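Local coordinates for UPF0141 protein yjdB (Campylobacter jejuni subsp. jejuni HB93-13, PDB 4TN0) that probably transfers phosphoethanolamine groups to surface acceptors in the periplasm, using a zinc-dependent, alkaline phosphatase-like catalytic domain, at residues K170-C176 with L189-N195. Residues are numbered along the deposited sequence; the frame is centred on the assembly and turned at random.
Sequences KKFTPTC and LINTYDN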
ATOM      1  N   LYS A 170     -12.034   5.713 -17.608  1.00 48.63           N
ATOM      2  CA  LYS A 170     -11.413   5.357 -18.880  1.00 43.15           C
ATOM      3  C   LYS A 170     -10.956   6.653 -19.517  1.00 41.99           C
ATOM      4  O   LYS A 170     -11.456   7.043 -20.555  1.00 47.66           O
ATOM      5  CB  LYS A 170     -12.420   4.613 -19.781  1.00 37.91           C
ATOM      6  CG  LYS A 170     -11.873   3.970 -21.072  1.00 40.78           C
ATOM      7  CD  LYS A 170     -12.964   3.131 -21.790  1.00 35.93           C
ATOM      8  CE  LYS A 170     -12.456   2.602 -23.122  1.00 49.54           C
ATOM      9  NZ  LYS A 170     -13.358   1.596 -23.764  1.00 52.29           N
ATOM     10  N   LYS A 171     -10.006   7.328 -18.885  1.00 42.39           N
ATOM     11  CA  LYS A 171      -9.641   8.680 -19.290  1.00 41.34           C
ATOM     12  C   LYS A 171      -8.549   8.685 -20.349  1.00 42.90           C
ATOM     13  O   LYS A 171      -8.450   9.628 -21.132  1.00 50.03           O
ATOM     14  CB  LYS A 171      -9.232   9.505 -18.056  1.00 47.64           C
ATOM     15  CG  LYS A 171      -8.965  10.997 -18.301  1.00 46.24           C
ATOM     16  CD  LYS A 171      -9.194  11.800 -17.011  1.00 54.29           C
ATOM     17  CE  LYS A 171      -8.428  13.123 -16.976  1.00 51.85           C
ATOM     18  NZ  LYS A 171      -8.351  13.676 -15.589  1.00 53.38           N
ATOM     19  N   PHE A 172      -7.725   7.639 -20.372  1.00 46.27           N
ATOM     20  CA  PHE A 172      -6.625   7.537 -21.335  1.00 43.33           C
ATOM     21  C   PHE A 172      -6.955   6.517 -22.442  1.00 41.74           C
ATOM     22  O   PHE A 172      -7.256   5.356 -22.155  1.00 40.54           O
ATOM     23  CB  PHE A 172      -5.328   7.174 -20.613  1.00 41.77           C
ATOM     24  CG  PHE A 172      -5.035   8.046 -19.415  1.00 46.85           C
ATOM     25  CD1 PHE A 172      -5.021   9.428 -19.534  1.00 46.78           C
ATOM     26  CD2 PHE A 172      -4.767   7.482 -18.170  1.00 46.03           C
ATOM     27  CE1 PHE A 172      -4.745  10.238 -18.437  1.00 49.99           C
ATOM     28  CE2 PHE A 172      -4.488   8.288 -17.058  1.00 50.09           C
ATOM     29  CZ  PHE A 172      -4.477   9.665 -17.190  1.00 50.34           C
ATOM     30  N   THR A 173      -6.938   6.967 -23.700  1.00 39.22           N
ATOM     31  CA  THR A 173      -7.403   6.145 -24.827  1.00 39.78           C
ATOM     32  C   THR A 173      -6.477   6.252 -26.055  1.00 38.05           C
ATOM     33  O   THR A 173      -5.832   7.276 -26.256  1.00 39.62           O
ATOM     34  CB  THR A 173      -8.859   6.541 -25.245  1.00 36.84           C
ATOM     35  OG1 THR A 173      -8.895   7.937 -25.541  1.00 38.52           O
ATOM     36  CG2 THR A 173      -9.878   6.233 -24.117  1.00 37.82           C
ATOM     37  N   PRO A 174      -6.445   5.217 -26.918  1.00 37.80           N
ATOM     38  CA  PRO A 174      -7.236   3.974 -26.898  1.00 37.90           C
ATOM     39  C   PRO A 174      -6.782   3.017 -25.786  1.00 37.25           C
ATOM     40  O   PRO A 174      -5.756   3.280 -25.177  1.00 39.13           O
ATOM     41  CB  PRO A 174      -6.980   3.375 -28.277  1.00 29.66           C
ATOM     42  CG  PRO A 174      -5.594   3.885 -28.653  1.00 29.72           C
ATOM     43  CD  PRO A 174      -5.500   5.266 -28.056  1.00 31.96           C
ATOM     44  N   THR A 175      -7.557   1.964 -25.526  1.00 35.02           N
ATOM     45  CA  THR A 175      -7.283   1.004 -24.477  1.00 31.89           C
ATOM     46  C   THR A 175      -7.164  -0.435 -24.988  1.00 34.82           C
ATOM     47  O   THR A 175      -7.494  -0.745 -26.136  1.00 38.46           O
ATOM     48  CB  THR A 175      -8.402   1.034 -23.393  1.00 42.04           C
ATOM     49  OG1 THR A 175      -9.639   0.572 -23.955  1.00 36.81           O
ATOM     50  CG2 THR A 175      -8.577   2.439 -22.823  1.00 37.17           C
ATOM     51  N   CYS A 176      -6.713  -1.322 -24.111  1.00 37.17           N
ATOM     52  CA  CYS A 176      -6.532  -2.731 -24.430  1.00 35.35           C
ATOM     53  C   CYS A 176      -7.551  -3.530 -23.639  1.00 39.75           C
ATOM     54  O   CYS A 176      -7.314  -3.840 -22.476  1.00 40.93           O
ATOM     55  CB  CYS A 176      -5.098  -3.163 -24.093  1.00 36.28           C
ATOM     56  SG  CYS A 176      -4.683  -4.911 -24.236  0.72 34.42           S
ATOM     57  N   LEU A 189      -2.014  -0.546 -24.320  1.00 35.35           N
ATOM     58  CA  LEU A 189      -1.841  -1.328 -23.109  1.00 33.57           C
ATOM     59  C   LEU A 189      -1.462  -0.399 -21.962  1.00 38.44           C
ATOM     60  O   LEU A 189      -2.037  -0.486 -20.876  1.00 34.12           O
ATOM     61  CB  LEU A 189      -0.799  -2.422 -23.302  1.00 33.83           C
ATOM     62  CG  LEU A 189      -0.459  -3.238 -22.059  1.00 38.21           C
ATOM     63  CD1 LEU A 189      -1.719  -3.886 -21.501  1.00 38.80           C
ATOM     64  CD2 LEU A 189       0.610  -4.281 -22.349  1.00 29.09           C
ATOM     65  N   ILE A 190      -0.522   0.511 -22.217  1.00 39.28           N
ATOM     66  CA  ILE A 190      -0.076   1.464 -21.199  1.00 35.07           C
ATOM     67  C   ILE A 190      -1.234   2.332 -20.727  1.00 40.18           C
ATOM     68  O   ILE A 190      -1.363   2.621 -19.518  1.00 38.63           O
ATOM     69  CB  ILE A 190       1.080   2.368 -21.698  1.00 41.87           C
ATOM     70  CG1 ILE A 190       2.216   1.524 -22.294  1.00 40.96           C
ATOM     71  CG2 ILE A 190       1.555   3.325 -20.611  1.00 39.18           C
ATOM     72  CD1 ILE A 190       2.938   0.704 -21.312  1.00 39.56           C
ATOM     73  N   ASN A 191      -2.055   2.789 -21.677  1.00 38.58           N
ATOM     74  CA  ASN A 191      -3.200   3.617 -21.336  1.00 33.52           C
ATOM     75  C   ASN A 191      -4.099   2.886 -20.349  1.00 38.54           C
ATOM     76  O   ASN A 191      -4.497   3.437 -19.328  1.00 38.76           O
ATOM     77  CB  ASN A 191      -4.019   3.994 -22.577  1.00 44.39           C
ATOM     78  CG  ASN A 191      -3.343   5.032 -23.464  1.00 42.36           C
ATOM     79  OD1 ASN A 191      -2.463   5.774 -23.031  1.00 39.12           O
ATOM     80  ND2 ASN A 191      -3.794   5.106 -24.715  1.00 38.09           N
ATOM     81  N   THR A 192      -4.382   1.625 -20.647  1.00 39.02           N
ATOM     82  CA  THR A 192      -5.250   0.814 -19.803  1.00 37.98           C
ATOM     83  C   THR A 192      -4.673   0.680 -18.406  1.00 39.56           C
ATOM     84  O   THR A 192      -5.392   0.769 -17.411  1.00 37.83           O
ATOM     85  CB  THR A 192      -5.452  -0.579 -20.407  1.00 39.87           C
ATOM     86  OG1 THR A 192      -5.633  -0.454 -21.825  1.00 38.64           O
ATOM     87  CG2 THR A 192      -6.645  -1.276 -19.787  1.00 34.18           C
ATOM     88  N   TYR A 193      -3.361   0.469 -18.351  1.00 39.77           N
ATOM     89  CA  TYR A 193      -2.651   0.299 -17.094  1.00 36.41           C
ATOM     90  C   TYR A 193      -2.711   1.591 -16.286  1.00 38.36           C
ATOM     91  O   TYR A 193      -2.917   1.551 -15.065  1.00 36.55           O
ATOM     92  CB  TYR A 193      -1.189  -0.151 -17.345  1.00 33.35           C
ATOM     93  CG  TYR A 193      -0.389  -0.358 -16.068  1.00 32.54           C
ATOM     94  CD1 TYR A 193      -0.581  -1.493 -15.282  1.00 29.94           C
ATOM     95  CD2 TYR A 193       0.563   0.578 -15.654  1.00 32.55           C
ATOM     96  CE1 TYR A 193       0.131  -1.685 -14.098  1.00 31.82           C
ATOM     97  CE2 TYR A 193       1.295   0.388 -14.481  1.00 35.75           C
ATOM     98  CZ  TYR A 193       1.074  -0.747 -13.714  1.00 34.15           C
ATOM     99  OH  TYR A 193       1.786  -0.943 -12.559  1.00 38.40           O
ATOM    100  N   ASP A 194      -2.532   2.719 -16.973  1.00 35.62           N
ATOM    101  CA  ASP A 194      -2.560   4.039 -16.353  1.00 36.32           C
ATOM    102  C   ASP A 194      -3.946   4.434 -15.825  1.00 43.97           C
ATOM    103  O   ASP A 194      -4.071   5.099 -14.773  1.00 40.03           O
ATOM    104  CB  ASP A 194      -2.068   5.084 -17.341  1.00 39.92           C
ATOM    105  CG  ASP A 194      -0.572   5.037 -17.520  1.00 41.72           C
ATOM    106  OD1 ASP A 194       0.084   4.321 -16.736  1.00 43.70           O
ATOM    107  OD2 ASP A 194      -0.041   5.738 -18.400  1.00 44.74           O
ATOM    108  N   ASN A 195      -4.983   4.019 -16.547  1.00 39.42           N
ATOM    109  CA  ASN A 195      -6.347   4.210 -16.069  1.00 40.43           C
ATOM    110  C   ASN A 195      -6.547   3.550 -14.716  1.00 40.49           C
ATOM    111  O   ASN A 195      -7.193   4.124 -13.846  1.00 44.34           O
ATOM    112  CB  ASN A 195      -7.372   3.644 -17.052  1.00 34.54           C
ATOM    113  CG  ASN A 195      -7.522   4.481 -18.289  1.00 37.93           C
ATOM    114  OD1 ASN A 195      -7.144   5.651 -18.316  1.00 37.28           O
ATOM    115  ND2 ASN A 195      -8.071   3.876 -19.338  1.00 40.23           N
TER
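Asn-195 grips the backbone of Phe-172 at both ends of its amide. Asn-195 OD1 accepts the bond from Phe-172 N at 2.9 Å, on a lone pair, and ND2 gives a longer bond back to Phe-172 O. Lys-171 N adds a weak bond to the same OD1. ND2 also bonds Tyr-165 OH, so the rotation of the amide is set. The Phe-172 ring lies nearly parallel to this amide, 17° apart, and its CD2 rests against CB of Asp-194 at 3.7 Å. The Asp-194 carboxylate is hydrogen-bonded by Tyr-38, Asn-32 and Asn-41. The loop runs antiparallel alongside the first turns of helix 186-211, in the alkaline phosphatase-like domain, and is tied back to the chain just before them by the Cys-176 to Cys-184 disulfide. One turn before Asn-195, Asn-191 has CG anti to its carbonyl carbon (chi1 -73°). Asn-191 ND2 donates a nearly straight hydrogen bond to Pro-174 O at 2.7 Å, in the amide plane, just past the cis peptide before Pro-174. Cys-176 N donates to Thr-192 OG1 at 2.7 Å, and that hydroxyl also bonds Ala-188 O. The solvent side is looser. Lys-170 runs extended away from the helix, and Thr-173 points away too.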